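Local coordinates for protein MlnE (Bacillus amyloliquefaciens subsp. plantarum, PDB 5D2E) that carries an N-terminal B-type ketoreductase that binds NADP and probably reduces beta-keto intermediates on the macrolactin polyketide assembly line, at residues Leu288-Tyr292 with Leu481-Gln485; Leu301-Ser307 with Ala327-Asp333; Ser335-Asp341 with Trp390-Ala394. Residues are numbered along the deposited sequence.

Interaction 1: residues Leu288-Tyr292 with Leu481-Gln485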
loop_
_atom_site.group_PDB
_atom_site.type_symbol
_atom_site.label_atom_id
_atom_site.label_comp_id
_atom_site.label_asym_id
_atom_site.label_seq_id
_atom_site.Cartn_x
_atom_site.Cartn_y
_atom_site.Cartn_z
ATOM N N LEU A 288 9.926 8.937 -18.537
ATOM C CA LEU A 288 10.708 7.854 -19.054
ATOM C C LEU A 288 9.748 6.861 -19.731
ATOM O O LEU A 288 9.989 6.442 -20.838
ATOM C CB LEU A 288 11.432 7.153 -17.930
ATOM C CG LEU A 288 12.290 5.957 -18.306
ATOM C CD1 LEU A 288 13.550 6.547 -18.915
ATOM C CD2 LEU A 288 12.695 5.025 -17.180
ATOM N N PHE A 289 8.638 6.543 -19.085
ATOM C CA PHE A 289 7.572 5.767 -19.745
ATOM C C PHE A 289 6.871 6.479 -20.918
ATOM O O PHE A 289 6.504 5.831 -21.928
ATOM C CB PHE A 289 6.553 5.206 -18.713
ATOM C CG PHE A 289 7.107 4.028 -17.984
ATOM C CD1 PHE A 289 7.951 4.185 -16.900
ATOM C CD2 PHE A 289 6.860 2.748 -18.444
ATOM C CE1 PHE A 289 8.518 3.083 -16.250
ATOM C CE2 PHE A 289 7.397 1.666 -17.785
ATOM C CZ PHE A 289 8.245 1.826 -16.710
ATOM N N ALA A 290 6.698 7.780 -20.858
ATOM C CA ALA A 290 6.051 8.441 -22.012
ATOM C C ALA A 290 6.926 8.267 -23.282
ATOM O O ALA A 290 6.411 7.934 -24.345
ATOM C CB ALA A 290 5.770 9.910 -21.759
ATOM N N GLU A 291 8.228 8.424 -23.153
ATOM C CA GLU A 291 9.105 8.251 -24.315
ATOM C C GLU A 291 9.057 6.793 -24.787
ATOM O O GLU A 291 9.028 6.515 -25.980
ATOM C CB GLU A 291 10.571 8.526 -24.010
ATOM C CG GLU A 291 10.960 9.911 -23.586
ATOM C CD GLU A 291 12.477 9.999 -23.404
ATOM O OE1 GLU A 291 13.094 9.198 -22.622
ATOM O OE2 GLU A 291 13.027 10.882 -24.069
ATOM N N TYR A 292 9.102 5.862 -23.837
ATOM C CA TYR A 292 9.016 4.446 -24.141
ATOM C C TYR A 292 7.776 4.100 -24.940
ATOM O O TYR A 292 7.854 3.380 -25.990
ATOM C CB TYR A 292 9.046 3.648 -22.848
ATOM C CG TYR A 292 8.999 2.139 -23.049
ATOM C CD1 TYR A 292 10.130 1.446 -23.465
ATOM C CD2 TYR A 292 7.838 1.427 -22.828
ATOM C CE1 TYR A 292 10.116 0.089 -23.641
ATOM C CE2 TYR A 292 7.825 0.042 -22.994
ATOM C CZ TYR A 292 8.972 -0.615 -23.390
ATOM O OH TYR A 292 8.979 -1.993 -23.593
ATOM N N LEU A 481 12.368 -0.667 -17.720
ATOM C CA LEU A 481 11.467 -0.754 -18.868
ATOM C C LEU A 481 11.183 -2.148 -19.264
ATOM O O LEU A 481 10.027 -2.505 -19.541
ATOM C CB LEU A 481 11.979 -0.006 -20.088
ATOM C CG LEU A 481 11.972 1.462 -19.839
ATOM C CD1 LEU A 481 12.812 2.154 -20.913
ATOM C CD2 LEU A 481 10.569 2.044 -19.734
ATOM N N ALA A 482 12.204 -2.992 -19.255
ATOM C CA ALA A 482 11.976 -4.357 -19.627
ATOM C C ALA A 482 11.164 -5.148 -18.542
ATOM O O ALA A 482 10.474 -6.114 -18.871
ATOM C CB ALA A 482 13.281 -5.058 -19.836
ATOM N N ALA A 483 11.380 -4.817 -17.268
ATOM C CA ALA A 483 10.616 -5.458 -16.182
ATOM C C ALA A 483 9.124 -5.107 -16.365
ATOM O O ALA A 483 8.263 -5.958 -16.199
ATOM C CB ALA A 483 11.149 -5.046 -14.834
ATOM N N PHE A 484 8.842 -3.884 -16.760
ATOM C CA PHE A 484 7.498 -3.455 -17.051
ATOM C C PHE A 484 6.936 -4.251 -18.193
ATOM O O PHE A 484 5.844 -4.811 -18.105
ATOM C CB PHE A 484 7.503 -2.010 -17.426
ATOM C CG PHE A 484 6.219 -1.539 -18.027
ATOM C CD1 PHE A 484 5.154 -1.224 -17.226
ATOM C CD2 PHE A 484 6.074 -1.430 -19.420
ATOM C CE1 PHE A 484 3.989 -0.803 -17.752
ATOM C CE2 PHE A 484 4.885 -1.001 -19.946
ATOM C CZ PHE A 484 3.833 -0.707 -19.103
ATOM N N GLN A 485 7.707 -4.317 -19.274
ATOM C CA GLN A 485 7.346 -5.134 -20.432
ATOM C C GLN A 485 7.055 -6.568 -20.051
ATOM O O GLN A 485 6.019 -7.120 -20.447
ATOM C CB GLN A 485 8.502 -5.035 -21.477
ATOM C CG GLN A 485 8.183 -5.444 -22.875
ATOM C CD GLN A 485 7.041 -4.662 -23.508
ATOM O OE1 GLN A 485 6.977 -3.418 -23.492
ATOM N NE2 GLN A 485 6.142 -5.406 -24.124
#
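The helical segments 288-292 and 481-485 cross at -65°, their axes approaching no closer than 11.9 Å. The nearest CA atoms, those of Phe289 and Leu481, are still 7.6 Å apart, so the backbones stay well separated and large side chains have to fill the gap. Leu481 contributes most, with Tyr292 close behind: Leu481 CD2 sits over a face of two rings, 3.9 Å from the ring centroid of Phe289 and 4.0 Å from that of Tyr292, a pair of CH-pi contacts for which a branched aliphatic chain is well shaped. Beside it the edge of Phe289 meets the face of Phe484 in a T-shaped stack, with centroids 5.0 Å apart and planes at 74°. Phe289 CE2 comes to 3.4 Å from Phe484 CG. Tyr292, which points at the partner helix, joins an apolar ring to a polar tip: Tyr292 OH gives a very short hydrogen bond, 2.5 Å, to Gln485 OE1. Gln485 NE2 is bonded to the backbone of Phe268, so both polar atoms of the amide have partners. Phe289 and Phe484 both also touch Leu358 of the central sheet, and Leu288 packs on the NADP-binding Trp452. The arrangement is helix packing beside the sheet of a Rossmann-type ketoreductase fold, joining helix 284-296, which follows the glycine-rich turn, to helix 477-488.

Interaction 2: residues Leu301-Ser307 with Ala327-Asp333. With NAP (NADP nicotinamide-adenine-dinucleotide phosphate), chain B.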
loop_
_atom_site.group_PDB
_atom_site.type_symbol
_atom_site.label_atom_id
_atom_site.label_comp_id
_atom_site.label_asym_id
_atom_site.label_seq_id
_atom_site.Cartn_x
_atom_site.Cartn_y
_atom_site.Cartn_z
ATOM N N LEU A 301 -0.599 11.061 -26.142
ATOM C CA LEU A 301 -0.242 11.015 -24.721
ATOM C C LEU A 301 -0.733 12.233 -23.986
ATOM O O LEU A 301 -0.527 13.363 -24.459
ATOM C CB LEU A 301 1.259 10.964 -24.620
ATOM C CG LEU A 301 1.880 9.699 -25.143
ATOM C CD1 LEU A 301 3.400 9.734 -25.215
ATOM C CD2 LEU A 301 1.440 8.532 -24.330
ATOM N N ILE A 302 -1.341 12.055 -22.813
ATOM C CA ILE A 302 -1.661 13.203 -21.934
ATOM C C ILE A 302 -0.867 13.051 -20.663
ATOM O O ILE A 302 -0.926 11.997 -20.043
ATOM C CB ILE A 302 -3.117 13.233 -21.603
ATOM C CG1 ILE A 302 -3.942 13.350 -22.879
ATOM C CG2 ILE A 302 -3.427 14.366 -20.615
ATOM C CD1 ILE A 302 -4.301 12.027 -23.511
ATOM N N LEU A 303 0.029 14.002 -20.391
ATOM C CA LEU A 303 0.903 13.980 -19.184
ATOM C C LEU A 303 0.241 14.924 -18.231
ATOM O O LEU A 303 -0.195 16.023 -18.658
ATOM C CB LEU A 303 2.285 14.537 -19.518
ATOM C CG LEU A 303 3.086 13.947 -20.696
ATOM C CD1 LEU A 303 4.523 14.433 -20.783
ATOM C CD2 LEU A 303 3.069 12.426 -20.647
ATOM N N THR A 304 0.083 14.494 -16.960
ATOM C CA THR A 304 -0.580 15.299 -15.963
ATOM C C THR A 304 0.288 15.403 -14.738
ATOM O O THR A 304 0.964 14.453 -14.339
ATOM C CB THR A 304 -2.010 14.789 -15.635
ATOM O OG1 THR A 304 -2.775 14.762 -16.835
ATOM C CG2 THR A 304 -2.683 15.720 -14.779
ATOM N N GLY A 305 0.364 16.621 -14.221
ATOM C CA GLY A 305 0.961 16.917 -12.891
ATOM C C GLY A 305 0.231 18.146 -12.360
ATOM O O GLY A 305 -0.595 18.755 -13.047
ATOM N N ARG A 306 0.492 18.511 -11.116
ATOM C CA ARG A 306 -0.197 19.653 -10.516
ATOM C C ARG A 306 0.338 20.988 -11.042
ATOM O O ARG A 306 -0.434 21.922 -11.198
ATOM C CB ARG A 306 0.006 19.626 -9.005
ATOM C CG ARG A 306 -0.921 18.593 -8.338
ATOM C CD ARG A 306 -0.517 18.443 -6.914
ATOM N NE ARG A 306 0.894 18.076 -6.876
ATOM C CZ ARG A 306 1.621 18.088 -5.769
ATOM N NH1 ARG A 306 1.023 18.387 -4.615
ATOM N NH2 ARG A 306 2.912 17.737 -5.805
ATOM N N SER A 307 1.641 21.029 -11.314
ATOM C CA SER A 307 2.322 22.275 -11.676
ATOM C C SER A 307 1.829 22.863 -12.998
ATOM O O SER A 307 1.521 22.132 -13.955
ATOM C CB SER A 307 3.799 22.050 -11.830
ATOM O OG SER A 307 4.326 21.602 -10.625
ATOM N N ALA A 327 1.005 14.978 -28.032
ATOM C CA ALA A 327 1.209 14.999 -26.574
ATOM C C ALA A 327 0.738 16.289 -25.983
ATOM O O ALA A 327 1.074 17.369 -26.492
ATOM C CB ALA A 327 2.703 14.801 -26.270
ATOM N N LEU A 328 -0.047 16.219 -24.915
ATOM C CA LEU A 328 -0.482 17.373 -24.204
ATOM C C LEU A 328 0.031 17.281 -22.763
ATOM O O LEU A 328 0.298 16.168 -22.248
ATOM C CB LEU A 328 -1.987 17.436 -24.164
ATOM C CG LEU A 328 -2.622 17.479 -25.548
ATOM C CD1 LEU A 328 -4.114 17.587 -25.321
ATOM C CD2 LEU A 328 -2.088 18.693 -26.291
ATOM N N TYR A 329 0.242 18.442 -22.154
ATOM C CA TYR A 329 0.443 18.549 -20.711
ATOM C C TYR A 329 -0.768 19.230 -20.149
ATOM O O TYR A 329 -1.033 20.369 -20.426
ATOM C CB TYR A 329 1.694 19.315 -20.325
ATOM C CG TYR A 329 1.864 19.431 -18.827
ATOM C CD1 TYR A 329 2.257 18.315 -18.064
ATOM C CD2 TYR A 329 1.598 20.630 -18.153
ATOM C CE1 TYR A 329 2.366 18.407 -16.655
ATOM C CE2 TYR A 329 1.717 20.718 -16.750
ATOM C CZ TYR A 329 2.129 19.606 -16.006
ATOM O OH TYR A 329 2.242 19.635 -14.623
ATOM N N VAL A 330 -1.455 18.553 -19.248
ATOM C CA VAL A 330 -2.669 19.077 -18.706
ATOM C C VAL A 330 -2.534 19.071 -17.194
ATOM O O VAL A 330 -2.535 17.980 -16.578
ATOM C CB VAL A 330 -3.844 18.177 -19.173
ATOM C CG1 VAL A 330 -5.140 18.603 -18.538
ATOM C CG2 VAL A 330 -3.947 18.164 -20.712
ATOM N N PRO A 331 -2.392 20.274 -16.581
ATOM C CA PRO A 331 -2.287 20.417 -15.124
ATOM C C PRO A 331 -3.554 19.930 -14.413
ATOM O O PRO A 331 -4.652 20.246 -14.826
ATOM C CB PRO A 331 -2.111 21.917 -14.899
ATOM C CG PRO A 331 -1.784 22.489 -16.205
ATOM C CD PRO A 331 -2.289 21.582 -17.263
ATOM N N ALA A 332 -3.377 19.151 -13.345
ATOM C CA ALA A 332 -4.500 18.691 -12.541
ATOM C C ALA A 332 -3.959 18.079 -11.266
ATOM O O ALA A 332 -2.858 17.500 -11.252
ATOM C CB ALA A 332 -5.359 17.689 -13.282
ATOM N N ASP A 333 -4.704 18.252 -10.194
ATOM C CA ASP A 333 -4.371 17.612 -8.934
ATOM C C ASP A 333 -5.283 16.364 -8.870
ATOM O O ASP A 333 -6.458 16.454 -8.579
ATOM C CB ASP A 333 -4.588 18.555 -7.772
ATOM C CG ASP A 333 -4.273 17.929 -6.462
ATOM O OD1 ASP A 333 -4.174 16.677 -6.430
ATOM O OD2 ASP A 333 -4.181 18.676 -5.458
HETATM P PA NAP B . 8.826 12.394 -9.480
HETATM O O1A NAP B . 9.832 12.769 -10.601
HETATM O O2A NAP B . 8.549 13.294 -8.288
HETATM O O5B NAP B . 7.437 12.278 -10.282
HETATM C C5B NAP B . 6.221 12.174 -9.552
HETATM C C4B NAP B . 5.325 13.199 -10.201
HETATM O O4B NAP B . 4.052 13.159 -9.519
HETATM C C3B NAP B . 5.817 14.668 -10.084
HETATM O O3B NAP B . 6.177 15.181 -11.371
HETATM C C2B NAP B . 4.597 15.435 -9.549
HETATM O O2B NAP B . 4.410 16.638 -10.240
HETATM C C1B NAP B . 3.449 14.416 -9.736
HETATM N N9A NAP B . 2.372 14.535 -8.763
HETATM C C8A NAP B . 2.464 14.498 -7.378
HETATM N N7A NAP B . 1.232 14.704 -6.795
HETATM C C5A NAP B . 0.342 14.793 -7.804
HETATM C C6A NAP B . -1.083 15.008 -7.909
HETATM N N6A NAP B . -1.801 15.099 -6.741
HETATM N N1A NAP B . -1.649 15.145 -9.191
HETATM C C2A NAP B . -0.882 15.038 -10.292
HETATM N N3A NAP B . 0.464 14.837 -10.264
HETATM C C4A NAP B . 1.105 14.719 -9.096
HETATM O O3 NAP B . 9.144 10.903 -8.900
HETATM P PN NAP B . 9.606 9.604 -9.756
HETATM O O1N NAP B . 10.984 9.158 -9.303
HETATM O O2N NAP B . 9.172 9.874 -11.173
HETATM O O5D NAP B . 8.632 8.405 -9.277
HETATM C C5D NAP B . 7.337 8.342 -9.941
HETATM C C4D NAP B . 6.423 7.278 -9.317
HETATM O O4D NAP B . 7.068 6.018 -9.201
HETATM C C3D NAP B . 6.048 7.705 -7.892
HETATM O O3D NAP B . 4.667 7.465 -7.693
HETATM C C2D NAP B . 6.927 6.862 -6.986
HETATM O O2D NAP B . 6.336 6.656 -5.672
HETATM C C1D NAP B . 7.173 5.570 -7.817
HETATM N N1N NAP B . 8.479 4.968 -7.445
HETATM C C2N NAP B . 9.674 5.535 -7.853
HETATM C C3N NAP B . 10.940 5.018 -7.524
HETATM C C7N NAP B . 12.263 5.671 -8.014
HETATM O O7N NAP B . 13.355 5.225 -7.649
HETATM N N7N NAP B . 12.296 6.711 -8.859
HETATM C C4N NAP B . 10.969 3.880 -6.705
HETATM C C5N NAP B . 9.761 3.331 -6.257
HETATM C C6N NAP B . 8.523 3.872 -6.653
HETATM P P2B NAP B . 3.622 17.944 -9.627
HETATM O O1X NAP B . 4.318 18.386 -8.347
HETATM O O2X NAP B . 3.654 19.000 -10.777
HETATM O O3X NAP B . 2.227 17.466 -9.331
HETATM O O HOH W 1 -1.895 18.421 -3.878
#
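Parallel pairing of Leu301-Leu303 with Ala327-Tyr329 satisfies alternate backbone groups: Leu328 N bonds to Leu301 O, Leu303 N to Leu328 O and Val330 N to Leu303 O, each at 2.9 Å. On the other side the backbone of Ile302 bonds to Tyr276 and Ile278 and that of Thr304 to Ile278 and Gly281. Further on, Ala332 N reaches Gly305 O at 2.8 Å, and Tyr329 OH donates to Ser307 O at 2.7 Å, tying down the turn that follows the strand. Gly305 suits its place because a CB there would clash with Tyr329 OH, while Gly305 CA lies 3.4 Å from N3A of NADP.

The 2'-phosphate of NADP is met by Arg306 and Ser307. NADP O3X accepts from Arg306 N at 2.7 Å and from Arg306 NE at 2.9 Å. NADP O1X accepts from Arg306 NH2 at 3.0 Å. NADP O2X accepts from Ser307 N at 2.9 Å and Ser307 OG at 2.7 Å. A cationic arginine and a small hydroxyl fit this dianionic group, the one that distinguishes NADP from NAD. Asp333 OD1 accepts from NADP N6A at 2.9 Å and also pairs with Ser335 OG; a water bridges Asp333 OD2 (2.8 Å) and Arg306 NH1 (3.0 Å).

The two strands and helix 311-321 form a right-handed beta-alpha-beta unit of the Rossmann fold. Leu303, Ala327 and Tyr329 pack on that helix, whereas Ile302 and Leu328 lean on Phe351 of helix 337-351, and strand 275-279 pairs with the far side of strand 300-304.

Interaction 3: residues Ser335-Asp341 with Trp390-Ala394. With GOL (glycerol), chain C.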
loop_
_atom_site.group_PDB
_atom_site.type_symbol
_atom_site.label_atom_id
_atom_site.label_comp_id
_atom_site.label_asym_id
_atom_site.label_seq_id
_atom_site.Cartn_x
_atom_site.Cartn_y
_atom_site.Cartn_z
ATOM N N SER A 335 -5.658 13.997 -6.904
ATOM C CA SER A 335 -6.257 13.694 -5.583
ATOM C C SER A 335 -7.589 14.382 -5.348
ATOM O O SER A 335 -8.258 14.158 -4.324
ATOM C CB SER A 335 -5.280 14.091 -4.478
ATOM O OG SER A 335 -5.313 15.493 -4.252
ATOM N N LYS A 336 -7.956 15.297 -6.236
ATOM C CA LYS A 336 -9.231 16.029 -6.118
ATOM C C LYS A 336 -10.222 15.430 -7.102
ATOM O O LYS A 336 -10.038 15.533 -8.304
ATOM C CB LYS A 336 -9.061 17.524 -6.436
ATOM C CG LYS A 336 -7.976 18.301 -5.723
ATOM C CD LYS A 336 -8.034 18.175 -4.229
ATOM C CE LYS A 336 -7.011 19.104 -3.564
ATOM N NZ LYS A 336 -6.695 18.574 -2.199
ATOM N N GLU A 337 -11.278 14.841 -6.570
ATOM C CA GLU A 337 -12.197 14.040 -7.312
ATOM C C GLU A 337 -12.699 14.790 -8.558
ATOM O O GLU A 337 -12.696 14.232 -9.676
ATOM C CB GLU A 337 -13.341 13.600 -6.422
ATOM C CG GLU A 337 -14.328 12.697 -7.151
ATOM C CD GLU A 337 -15.411 12.109 -6.258
ATOM O OE1 GLU A 337 -15.450 12.457 -5.085
ATOM O OE2 GLU A 337 -16.180 11.238 -6.744
ATOM N N LYS A 338 -13.079 16.046 -8.384
ATOM C CA LYS A 338 -13.652 16.809 -9.529
ATOM C C LYS A 338 -12.652 17.192 -10.564
ATOM O O LYS A 338 -13.005 17.339 -11.742
ATOM C CB LYS A 338 -14.391 18.040 -9.054
ATOM C CG LYS A 338 -15.709 17.652 -8.419
ATOM C CD LYS A 338 -16.197 18.747 -7.507
ATOM C CE LYS A 338 -17.671 18.563 -7.191
ATOM N NZ LYS A 338 -18.071 19.725 -6.367
ATOM N N GLU A 339 -11.398 17.360 -10.160
ATOM C CA GLU A 339 -10.363 17.670 -11.134
ATOM C C GLU A 339 -10.076 16.450 -11.982
ATOM O O GLU A 339 -9.891 16.551 -13.199
ATOM C CB GLU A 339 -9.082 18.182 -10.493
ATOM C CG GLU A 339 -9.243 19.552 -9.824
ATOM C CD GLU A 339 -7.925 20.265 -9.570
ATOM O OE1 GLU A 339 -6.920 20.103 -10.331
ATOM O OE2 GLU A 339 -7.890 20.967 -8.559
ATOM N N THR A 340 -10.049 15.282 -11.341
ATOM C CA THR A 340 -9.782 14.047 -12.041
ATOM C C THR A 340 -10.946 13.737 -12.991
ATOM O O THR A 340 -10.734 13.273 -14.118
ATOM C CB THR A 340 -9.528 12.921 -11.041
ATOM O OG1 THR A 340 -8.307 13.187 -10.343
ATOM C CG2 THR A 340 -9.357 11.582 -11.753
ATOM N N ASP A 341 -12.166 13.992 -12.548
ATOM C CA ASP A 341 -13.312 13.797 -13.403
ATOM C C ASP A 341 -13.238 14.719 -14.640
ATOM O O ASP A 341 -13.426 14.260 -15.787
ATOM C CB ASP A 341 -14.593 14.055 -12.631
ATOM C CG ASP A 341 -15.839 13.456 -13.338
ATOM O OD1 ASP A 341 -15.759 12.348 -13.962
ATOM O OD2 ASP A 341 -16.906 14.096 -13.243
ATOM N N TRP A 390 -9.912 8.006 -7.582
ATOM C CA TRP A 390 -10.585 8.942 -8.465
ATOM C C TRP A 390 -10.351 8.655 -9.921
ATOM O O TRP A 390 -11.277 8.844 -10.775
ATOM C CB TRP A 390 -10.193 10.363 -8.140
ATOM C CG TRP A 390 -10.452 10.833 -6.743
ATOM C CD1 TRP A 390 -9.749 11.803 -6.118
ATOM C CD2 TRP A 390 -11.489 10.442 -5.837
ATOM N NE1 TRP A 390 -10.219 12.008 -4.852
ATOM C CE2 TRP A 390 -11.330 11.233 -4.664
ATOM C CE3 TRP A 390 -12.563 9.545 -5.892
ATOM C CZ2 TRP A 390 -12.176 11.119 -3.527
ATOM C CZ3 TRP A 390 -13.435 9.461 -4.757
ATOM C CH2 TRP A 390 -13.212 10.225 -3.592
ATOM N N LEU A 391 -9.151 8.149 -10.243
ATOM C CA LEU A 391 -8.825 7.800 -11.631
ATOM C C LEU A 391 -9.648 6.595 -12.070
ATOM O O LEU A 391 -10.199 6.568 -13.142
ATOM C CB LEU A 391 -7.361 7.469 -11.764
ATOM C CG LEU A 391 -6.372 8.623 -11.735
ATOM C CD1 LEU A 391 -4.956 8.208 -11.394
ATOM C CD2 LEU A 391 -6.398 9.268 -13.134
ATOM N N ASP A 392 -9.742 5.591 -11.225
ATOM C CA ASP A 392 -10.589 4.449 -11.530
ATOM C C ASP A 392 -12.059 4.894 -11.687
ATOM O O ASP A 392 -12.745 4.441 -12.601
ATOM C CB ASP A 392 -10.526 3.424 -10.433
ATOM C CG ASP A 392 -11.612 2.338 -10.572
ATOM O OD1 ASP A 392 -11.402 1.451 -11.407
ATOM O OD2 ASP A 392 -12.610 2.402 -9.850
ATOM N N LYS A 393 -12.518 5.733 -10.776
ATOM C CA LYS A 393 -13.894 6.173 -10.717
ATOM C C LYS A 393 -14.248 7.000 -11.955
ATOM O O LYS A 393 -15.180 6.666 -12.653
ATOM C CB LYS A 393 -14.148 6.986 -9.477
ATOM C CG LYS A 393 -15.634 7.228 -9.193
ATOM C CD LYS A 393 -15.724 7.940 -7.839
ATOM C CE LYS A 393 -17.152 8.059 -7.308
ATOM N NZ LYS A 393 -17.206 8.687 -5.989
ATOM N N ALA A 394 -13.445 8.015 -12.262
ATOM C CA ALA A 394 -13.696 8.830 -13.467
ATOM C C ALA A 394 -13.614 8.035 -14.757
ATOM O O ALA A 394 -14.245 8.401 -15.721
ATOM C CB ALA A 394 -12.709 9.968 -13.533
HETATM C C1 GOL C . -7.663 14.692 0.301
HETATM O O1 GOL C . -6.260 14.546 0.166
HETATM C C2 GOL C . -8.305 14.202 -0.991
HETATM O O2 GOL C . -8.165 15.216 -1.960
HETATM C C3 GOL C . -9.780 13.899 -0.715
HETATM O O3 GOL C . -10.427 13.436 -1.899
HETATM O O HOH W 2 -12.943 11.198 -10.151
HETATM O O HOH W 3 -15.420 11.000 -16.157
#
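A salt bridge between Glu337 OE2 and Lys393 NZ, 2.9 Å long, is the strongest polar link between 335-341 and 390-394; both side chains are extended enough to span the gap between the helices, and Lys393 NZ has a second partner in the backbone oxygen of Asn139. Nearby the indole NE1 of Trp390 donates to Ser335 O at 3.0 Å, so the single polar group of a large, buried ring is satisfied. A glycerol, probably from the crystallisation liquor, shares this spot: its O2 donates to Ser335 O at 2.6 Å. Two waters add bridges, one between Glu337 O (3.1 Å) and Trp390 O (3.0 Å), the other between Asp341 OD1 (2.6 Å) and Ala394 O (2.9 Å).

The flat indole lies against the first turn of helix 337-351, N-capped by Lys336: Glu337 CB sits 3.6 Å from the centroid of the five-membered ring of Trp390, over its face, in a CH-pi contact. Thr340 CG2 lies 3.5 Å from Trp390 O and 4.0 Å from Leu391 CD2, while Thr340 OG1 bonds back to Ile334 O. Ala394, with only a methyl, lets the backbones close in, its CA being 5.0 Å from that of Asp341.

The axes of segments 337-341 and 390-394 approach to 9.0 Å at an angle of 48°. Such helix pairing, with Leu391 resting on strand 275-279, belongs to the helical layer on one side of the Rossmann sheet. Trp390 also touches helix 141-164, so the contact lies where the NADP-binding part meets the N-terminal Rossmann-like part, as in the two-subdomain architecture of polyketide ketoreductases.

Overall arrangement
Interaction 2 meets the cofactor directly, at the adenine and 2'-phosphate end of NADP. Interaction 3 lies close by, the nearest side-chain atom of Ser335 being about 4 Å from NADP. Its centre is 14 Å from that of interaction 2, and Asp333 N bonds to Glu339 OE1 at 2.9 Å, pinning the loop after strand 326-329 to the first turn of helix 337-351. Interaction 1, centred 19 Å from interaction 2, joins it by packing: Ala290 CB lies 3.9 Å from Leu303 CD2. The nearest atom of the Leu288 side chain is about 8 Å from NADP, and Leu288 packs on Trp452, whose backbone N bonds to the cofactor. Interactions 1 and 3 stay about 14 Å apart at their nearest atoms.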